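Local coordinates for membrane lipoprotein TpN32 (Treponema pallidum, PDB 1XS5) that binds L-methionine in the cleft of a periplasmic-binding-protein fold and probably serves as the substrate-binding lipoprotein of a methionine uptake system, at residues Val153-Ala156 with Leu157-Arg160; Gly172-Ala175 with Ile176-Gly179. All coordinates share one frame; numbering follows the deposited sequence.

Interaction 1 of 2, residues Val153-Ala156 with Leu157-Arg160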
# COMPACT_ATOMS: atom_id res chain seq x y z
N VAL A 153 -0.70 -6.61 -13.51
CA VAL A 153 -1.82 -7.39 -12.97
C VAL A 153 -2.50 -6.61 -11.87
O VAL A 153 -1.81 -5.88 -11.15
CB VAL A 153 -1.28 -8.72 -12.37
CG1 VAL A 153 -2.41 -9.54 -11.76
CG2 VAL A 153 -0.59 -9.52 -13.43
N GLU A 154 -3.83 -6.73 -11.72
CA GLU A 154 -4.49 -6.03 -10.61
C GLU A 154 -3.83 -6.46 -9.30
O GLU A 154 -3.69 -7.65 -9.05
CB GLU A 154 -5.97 -6.39 -10.50
CG GLU A 154 -6.79 -5.98 -11.68
CD GLU A 154 -8.26 -5.87 -11.32
OE1 GLU A 154 -8.76 -6.77 -10.60
OE2 GLU A 154 -8.90 -4.89 -11.75
N SER A 155 -3.45 -5.50 -8.47
CA SER A 155 -2.73 -5.85 -7.22
C SER A 155 -3.31 -6.98 -6.40
O SER A 155 -2.59 -7.87 -5.95
CB SER A 155 -2.61 -4.61 -6.34
OG SER A 155 -1.78 -3.71 -7.01
N ALA A 156 -4.61 -6.94 -6.18
CA ALA A 156 -5.24 -7.99 -5.38
C ALA A 156 -5.10 -9.40 -5.97
O ALA A 156 -5.23 -10.41 -5.24
CB ALA A 156 -6.73 -7.64 -5.20
N LEU A 157 -4.82 -9.51 -7.26
CA LEU A 157 -4.72 -10.81 -7.92
C LEU A 157 -3.30 -11.31 -8.06
O LEU A 157 -3.07 -12.39 -8.58
CB LEU A 157 -5.33 -10.73 -9.34
CG LEU A 157 -6.79 -10.24 -9.40
CD1 LEU A 157 -7.33 -10.25 -10.85
CD2 LEU A 157 -7.62 -11.18 -8.53
N LEU A 158 -2.34 -10.52 -7.61
CA LEU A 158 -0.95 -10.90 -7.75
C LEU A 158 -0.66 -12.21 -7.03
O LEU A 158 0.03 -13.08 -7.60
CB LEU A 158 -0.07 -9.72 -7.28
CG LEU A 158 0.05 -8.59 -8.33
CD1 LEU A 158 0.54 -7.30 -7.68
CD2 LEU A 158 1.08 -9.04 -9.38
N PRO A 159 -1.21 -12.41 -5.80
CA PRO A 159 -0.98 -13.65 -5.05
C PRO A 159 -1.67 -14.80 -5.81
O PRO A 159 -1.22 -15.93 -5.75
CB PRO A 159 -1.70 -13.41 -3.71
CG PRO A 159 -1.57 -11.93 -3.52
CD PRO A 159 -1.84 -11.40 -4.92
N ARG A 160 -2.75 -14.50 -6.54
CA ARG A 160 -3.42 -15.57 -7.27
C ARG A 160 -2.65 -16.09 -8.50
O ARG A 160 -2.81 -17.25 -8.87
CB ARG A 160 -4.82 -15.12 -7.69
CG ARG A 160 -5.80 -16.23 -7.60
CD ARG A 160 -7.17 -15.64 -7.56
NE ARG A 160 -7.26 -14.63 -6.50
CZ ARG A 160 -8.35 -13.92 -6.27
NH1 ARG A 160 -9.43 -14.13 -7.03
NH2 ARG A 160 -8.39 -13.01 -5.30
O HOH W 1 -6.22 -13.10 -3.96
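V153, the last residue of strand 149-153, meets both leucines of the turn that follows. Its CG1 comes within 4.0 Å of L157 CB, the two side chains crossing at about a right angle, while V153 CB rests 3.8 Å from L158 CD2. The placement of CG1 follows from a chi1 of 178°, which sets that methyl beside its own carbonyl carbon. E154 uses both backbone and side chain. Its carbonyl O accepts the N-H of L157 at 2.8 Å, and its side chain runs alongside that of L157, pointing the same way; E154 OE1 ends 3.8 Å from L157 CD1, a van der Waals contact between carboxylate oxygen and methyl. S155 repeats the backbone pattern, S155 O receiving L158 N at 3.1 Å with an N-H...O angle of 165°. Two successive i to i+3 bonds are the signature of a 3-10 turn, here leading into helix 158-161. The S155 side chain leaves its CA away from the residues that follow, and its hydroxyl makes weak hydrogen bonds to D109 and to N171 of the methionine pocket. A156 O lies 3.5 Å from P159 CD, and a proline ring nitrogen carries no hydrogen to offer. Instead, A156 O takes a hydrogen from a water at 3.1 Å, and the same water accepts from R160 NH2 at 2.6 Å in the plane of the guanidinium. The R160 chain, bent at chi3 (-53°), brings that group back so that L157 CD2 sits over the centre of one face. The geometry thus divides the work: two direct bonds close the turn, whereas one water satisfies A156 O beside the proline and probably helps to steady the exposed arginine, whose flat face packs on leucine.

Interaction 2 of 2, residues Gly172-Ala175 with Ile176-Gly179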
# COMPACT_ATOMS: atom_id res chain seq x y z
N GLY A 172 2.74 -5.16 0.31
CA GLY A 172 2.80 -5.83 1.60
C GLY A 172 1.46 -6.34 2.11
O GLY A 172 1.38 -7.47 2.58
N ASN A 173 0.39 -5.54 2.00
CA ASN A 173 -0.88 -6.04 2.53
C ASN A 173 -1.30 -7.35 1.87
O ASN A 173 -1.68 -8.35 2.55
CB ASN A 173 -2.00 -4.96 2.40
CG ASN A 173 -2.40 -4.69 0.97
OD1 ASN A 173 -1.60 -4.21 0.16
ND2 ASN A 173 -3.66 -4.99 0.64
N TYR A 174 -1.20 -7.40 0.55
CA TYR A 174 -1.61 -8.62 -0.15
C TYR A 174 -0.66 -9.78 0.05
O TYR A 174 -1.08 -10.96 0.05
CB TYR A 174 -1.80 -8.35 -1.65
CG TYR A 174 -3.00 -7.50 -1.90
CD1 TYR A 174 -4.24 -7.88 -1.40
CD2 TYR A 174 -2.93 -6.33 -2.65
CE1 TYR A 174 -5.38 -7.14 -1.65
CE2 TYR A 174 -4.08 -5.56 -2.90
CZ TYR A 174 -5.29 -5.98 -2.40
OH TYR A 174 -6.46 -5.26 -2.62
N ALA A 175 0.63 -9.46 0.20
CA ALA A 175 1.65 -10.51 0.42
C ALA A 175 1.37 -11.16 1.80
O ALA A 175 1.30 -12.38 1.92
CB ALA A 175 3.07 -9.86 0.42
N ILE A 176 1.21 -10.32 2.83
CA ILE A 176 0.98 -10.81 4.19
C ILE A 176 -0.29 -11.66 4.25
O ILE A 176 -0.34 -12.71 4.90
CB ILE A 176 0.88 -9.61 5.16
CG1 ILE A 176 2.26 -8.94 5.31
CG2 ILE A 176 0.35 -10.07 6.48
CD1 ILE A 176 2.07 -7.50 5.86
N MET A 177 -1.32 -11.24 3.53
CA MET A 177 -2.54 -12.02 3.50
C MET A 177 -2.36 -13.40 2.85
O MET A 177 -3.16 -14.31 3.12
CB MET A 177 -3.64 -11.28 2.72
CG MET A 177 -4.22 -10.12 3.51
SD MET A 177 -5.18 -9.03 2.36
CE MET A 177 -6.03 -10.22 1.32
N ALA A 178 -1.35 -13.53 1.98
CA ALA A 178 -1.04 -14.78 1.28
C ALA A 178 0.15 -15.57 1.94
O ALA A 178 0.72 -16.50 1.36
CB ALA A 178 -0.75 -14.48 -0.21
N GLY A 179 0.52 -15.15 3.14
CA GLY A 179 1.58 -15.79 3.88
C GLY A 179 3.01 -15.45 3.46
O GLY A 179 3.95 -16.18 3.80
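The side chains of Y174 and M177 lie side by side, pointing the same way, and M177 CE approaches the ring edge near its plane, 4.0 Å from Y174 CD1. M177 SD stands 5.2 Å from the ring centroid, 63° off the normal, an oblique Met-aromatic contact. A bend at chi3 (41°) turns the methyl back to the ring. One face of that ring carries N173 ND2, 3.3 Å above the plane and over its centre; this amide nitrogen is also hydrogen-bonded to S11.

On another side of the helix, I176 folds its CG1 over the backbone, 3.2 Å from G172 O. Beneath these contacts run the i to i+4 bonds that space the side chains: I176 N reaches G172 O at 2.9 Å, and M177 N reaches N173 O at 3.1 Å. The pattern then tightens, since A178 N bonds A175 O, three residues back, and only weakly Y174 O.

G179, with positive phi, hands its N-H to I176 O at 3.1 Å, while L180 N returns to A175 O. This pair of bonds defines a Schellman motif with G179 as the C-prime residue, ending a short helix whose first turn contributes N173 to the methionine pocket.

Interaction 1 precedes interaction 2 in the chain, their centres 11 Å apart, and the two touch chiefly through Y174 and P159. A156 CB packs 3.5 Å from Y174 OH, and S155 O lies 3.7 Å from Y174 CD2, so the 3-10 turn flanks the tyrosine. Farther along, P159 CG comes within 3.7 Å of Y174 O, and P159 CB within 3.8 Å of A178 CB, joining helix 158-161 to the end of helix 172-177. Both approach the ligand at different depths: the N173 side chain is about 4 Å from the bound methionine, that of S155 about 7 Å, consistent with a second-shell place beside the pocket residue N171.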